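Transcriptional regulator (Rhodococcus sp., PDB 2O0Y) probably binds DNA as a transcription factor of the IclR family, pairing a helix-turn-helix domain with a GAF-like C-terminal domain. Local coordinates at residues R190-H198 and S205-V213. Residues are numbered along the deposited sequence; the frame is centred on the assembly and turned at random.
Sequences RERGYQLVH and SSGLSFPLV
Y194 and F210 meet where an antiparallel hairpin opens, and they illustrate how aromatic packing can close the end of a backbone ladder. CB of Y194 stands over the centre of the F210 ring, 3.5 Å from the ring centroid, a CH-pi contact. The two rings, tilted by 27°, are slid apart and barely overlap, although CD1 of Y194 still touches CZ of F210. With CG of Y194 between its backbone N and carbonyl carbon (chi1 61°), the ring leads away from strand 205-213 alongside F210, and its CD2 lies 3.5 Å from CD1 of L208. Without the F210 ring, as with an alanine here, CB of Y194 would probably lose the face it rests on, and a gap would open between the strand end and R245.

Beyond this pair, Q195 and S209 exchange two backbone hydrogen bonds, N of Q195 to O of S209 at 3.0 Å and N of S209 to O of Q195 at 2.8 Å; V197 and G207 form the second such hydrogen-bonded pair. On the face carrying L196 and L208, the non-hydrogen-bonded pair H198-S206 adds a side-chain bond: ND1 of H198 lies 2.8 Å from OG of S206, which meets the imidazole at its edge and also bonds T229.

R192 reaches past the helix end at G193, where phi is positive, and grips O of Y194 side-on. NH2 approaches in the carbonyl plane and NE from above it, both bonds bent to N-H...O angles near 137°, while CG of R192 packs on one face of the Y194 ring, offset toward its rim. Helix 237-254 touches both aromatics through R245, and strand 219-228 continues the sheet beyond 205-213. The doubled grip satisfies the Y194 carbonyl just before the ladder begins, so pairing with S209 probably starts from a residue already fixed in place.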
loop_
_atom_site.group_PDB
_atom_site.type_symbol
_atom_site.label_atom_id
_atom_site.label_comp_id
_atom_site.label_asym_id
_atom_site.label_seq_id
_atom_site.Cartn_x
_atom_site.Cartn_y
_atom_site.Cartn_z
ATOM N N ARG B 190 -26.676 -11.737 0.869
ATOM C CA ARG B 190 -26.445 -11.601 2.308
ATOM C C ARG B 190 -27.387 -12.552 3.072
ATOM O O ARG B 190 -26.979 -13.248 3.998
ATOM C CB ARG B 190 -26.624 -10.142 2.733
ATOM C CG ARG B 190 -26.263 -9.835 4.162
ATOM C CD ARG B 190 -26.472 -8.338 4.504
ATOM N NE ARG B 190 -25.227 -7.581 4.318
ATOM C CZ ARG B 190 -24.996 -6.721 3.330
ATOM N NH1 ARG B 190 -25.932 -6.464 2.408
ATOM N NH2 ARG B 190 -23.831 -6.099 3.278
ATOM N N GLU B 191 -28.633 -12.589 2.620
ATOM C CA GLU B 191 -29.684 -13.460 3.162
ATOM C C GLU B 191 -29.351 -14.933 2.994
ATOM O O GLU B 191 -29.369 -15.673 3.959
ATOM C CB GLU B 191 -31.032 -13.167 2.494
ATOM C CG GLU B 191 -31.179 -11.752 1.919
ATOM C CD GLU B 191 -32.611 -11.230 1.913
ATOM O OE1 GLU B 191 -33.488 -11.857 1.253
ATOM O OE2 GLU B 191 -32.855 -10.172 2.560
ATOM N N ARG B 192 -29.023 -15.340 1.767
ATOM C CA ARG B 192 -28.729 -16.751 1.435
ATOM C C ARG B 192 -27.383 -17.273 1.960
ATOM O O ARG B 192 -27.273 -18.452 2.320
ATOM C CB ARG B 192 -28.748 -16.916 -0.073
ATOM C CG ARG B 192 -28.726 -18.348 -0.552
ATOM C CD ARG B 192 -28.950 -18.360 -2.032
ATOM N NE ARG B 192 -28.113 -17.320 -2.612
ATOM C CZ ARG B 192 -28.580 -16.210 -3.175
ATOM N NH1 ARG B 192 -29.909 -16.024 -3.277
ATOM N NH2 ARG B 192 -27.714 -15.310 -3.660
ATOM N N GLY B 193 -26.373 -16.406 1.962
ATOM C CA GLY B 193 -25.044 -16.740 2.480
ATOM C C GLY B 193 -24.039 -17.023 1.383
ATOM O O GLY B 193 -22.879 -17.311 1.657
ATOM N N TYR B 194 -24.497 -16.961 0.135
ATOM C CA TYR B 194 -23.621 -17.167 -1.008
ATOM C C TYR B 194 -24.244 -16.609 -2.272
ATOM O O TYR B 194 -25.423 -16.243 -2.295
ATOM C CB TYR B 194 -23.280 -18.665 -1.180
ATOM C CG TYR B 194 -24.478 -19.536 -1.427
ATOM C CD1 TYR B 194 -25.143 -20.156 -0.368
ATOM C CD2 TYR B 194 -24.961 -19.734 -2.722
ATOM C CE1 TYR B 194 -26.308 -20.951 -0.616
ATOM C CE2 TYR B 194 -26.118 -20.547 -2.975
ATOM C CZ TYR B 194 -26.754 -21.144 -1.929
ATOM O OH TYR B 194 -27.864 -21.935 -2.179
ATOM N N GLN B 195 -23.431 -16.547 -3.315
ATOM C CA GLN B 195 -23.875 -16.135 -4.651
ATOM C C GLN B 195 -23.628 -17.257 -5.647
ATOM O O GLN B 195 -22.548 -17.803 -5.689
ATOM C CB GLN B 195 -23.082 -14.903 -5.105
ATOM C CG GLN B 195 -23.480 -13.596 -4.393
ATOM C CD GLN B 195 -24.715 -12.999 -4.953
ATOM O OE1 GLN B 195 -25.208 -13.474 -5.957
ATOM N NE2 GLN B 195 -25.228 -11.932 -4.319
ATOM N N LEU B 196 -24.629 -17.576 -6.460
ATOM C CA LEU B 196 -24.479 -18.576 -7.516
ATOM C C LEU B 196 -25.079 -17.941 -8.771
ATOM O O LEU B 196 -26.274 -17.679 -8.798
ATOM C CB LEU B 196 -25.218 -19.873 -7.116
ATOM C CG LEU B 196 -25.444 -20.898 -8.236
ATOM C CD1 LEU B 196 -24.127 -21.482 -8.683
ATOM C CD2 LEU B 196 -26.303 -21.988 -7.661
ATOM N N VAL B 197 -24.232 -17.636 -9.756
ATOM C CA VAL B 197 -24.665 -16.874 -10.928
ATOM C C VAL B 197 -24.207 -17.605 -12.197
ATOM O O VAL B 197 -23.192 -18.334 -12.170
ATOM C CB VAL B 197 -24.019 -15.457 -10.928
ATOM C CG1 VAL B 197 -24.285 -14.721 -9.608
ATOM C CG2 VAL B 197 -22.561 -15.555 -11.138
ATOM N N HIS B 198 -24.911 -17.373 -13.302
ATOM C CA HIS B 198 -24.592 -18.026 -14.595
ATOM C C HIS B 198 -24.492 -17.008 -15.731
ATOM O O HIS B 198 -25.398 -16.217 -15.918
ATOM C CB HIS B 198 -25.683 -19.029 -14.955
ATOM C CG HIS B 198 -26.045 -19.972 -13.850
ATOM N ND1 HIS B 198 -25.311 -21.107 -13.563
ATOM C CD2 HIS B 198 -27.080 -19.962 -12.978
ATOM C CE1 HIS B 198 -25.877 -21.750 -12.555
ATOM N NE2 HIS B 198 -26.959 -21.080 -12.190
ATOM N N SER B 205 -19.878 -19.443 -18.660
ATOM C CA SER B 205 -19.243 -19.477 -17.330
ATOM C C SER B 205 -20.256 -19.311 -16.204
ATOM O O SER B 205 -21.339 -18.738 -16.418
ATOM C CB SER B 205 -18.151 -18.421 -17.202
ATOM O OG SER B 205 -18.717 -17.139 -17.447
ATOM N N SER B 206 -19.950 -19.878 -15.034
ATOM C CA SER B 206 -20.806 -19.783 -13.847
ATOM C C SER B 206 -19.883 -19.662 -12.677
ATOM O O SER B 206 -18.706 -19.984 -12.783
ATOM C CB SER B 206 -21.703 -21.021 -13.615
ATOM O OG SER B 206 -22.713 -21.155 -14.589
ATOM N N GLY B 207 -20.418 -19.217 -11.552
ATOM C CA GLY B 207 -19.572 -18.994 -10.385
ATOM C C GLY B 207 -20.386 -19.202 -9.135
ATOM O O GLY B 207 -21.583 -18.878 -9.100
ATOM N N LEU B 208 -19.773 -19.795 -8.118
ATOM C CA LEU B 208 -20.402 -19.846 -6.790
ATOM C C LEU B 208 -19.385 -19.184 -5.858
ATOM O O LEU B 208 -18.225 -19.587 -5.858
ATOM C CB LEU B 208 -20.572 -21.305 -6.377
ATOM C CG LEU B 208 -20.895 -21.674 -4.922
ATOM C CD1 LEU B 208 -22.285 -21.146 -4.478
ATOM C CD2 LEU B 208 -20.850 -23.182 -4.834
ATOM N N SER B 209 -19.813 -18.223 -5.038
ATOM C CA SER B 209 -18.909 -17.524 -4.112
ATOM C C SER B 209 -19.446 -17.502 -2.687
ATOM O O SER B 209 -20.633 -17.281 -2.473
ATOM C CB SER B 209 -18.694 -16.071 -4.555
ATOM O OG SER B 209 -17.522 -15.499 -3.937
ATOM N N PHE B 210 -18.587 -17.764 -1.699
ATOM C CA PHE B 210 -18.969 -17.645 -0.281
ATOM C C PHE B 210 -18.092 -16.542 0.333
ATOM O O PHE B 210 -16.930 -16.408 -0.052
ATOM C CB PHE B 210 -18.704 -18.970 0.479
ATOM C CG PHE B 210 -19.865 -19.932 0.428
ATOM C CD1 PHE B 210 -20.107 -20.684 -0.710
ATOM C CD2 PHE B 210 -20.734 -20.056 1.506
ATOM C CE1 PHE B 210 -21.205 -21.574 -0.785
ATOM C CE2 PHE B 210 -21.819 -20.944 1.432
ATOM C CZ PHE B 210 -22.040 -21.690 0.294
ATOM N N PRO B 211 -18.622 -15.806 1.346
ATOM C CA PRO B 211 -17.789 -14.834 2.008
ATOM C C PRO B 211 -16.762 -15.515 2.907
ATOM O O PRO B 211 -17.063 -16.516 3.570
ATOM C CB PRO B 211 -18.784 -14.038 2.889
ATOM C CG PRO B 211 -19.960 -14.908 3.078
ATOM C CD PRO B 211 -19.991 -15.858 1.897
ATOM N N LEU B 212 -15.569 -14.931 2.950
ATOM C CA LEU B 212 -14.612 -15.242 4.013
ATOM C C LEU B 212 -14.555 -14.002 4.899
ATOM O O LEU B 212 -14.508 -12.891 4.376
ATOM C CB LEU B 212 -13.227 -15.490 3.392
ATOM C CG LEU B 212 -13.260 -16.678 2.414
ATOM C CD1 LEU B 212 -11.852 -16.735 1.744
ATOM C CD2 LEU B 212 -13.554 -17.953 3.201
ATOM N N VAL B 213 -14.558 -14.193 6.226
ATOM C CA VAL B 213 -14.676 -13.058 7.170
ATOM C C VAL B 213 -13.503 -12.990 8.150
ATOM O O VAL B 213 -12.799 -14.019 8.383
ATOM C CB VAL B 213 -16.007 -13.135 7.946
ATOM C CG1 VAL B 213 -17.233 -13.081 6.951
ATOM C CG2 VAL B 213 -16.113 -14.437 8.710
#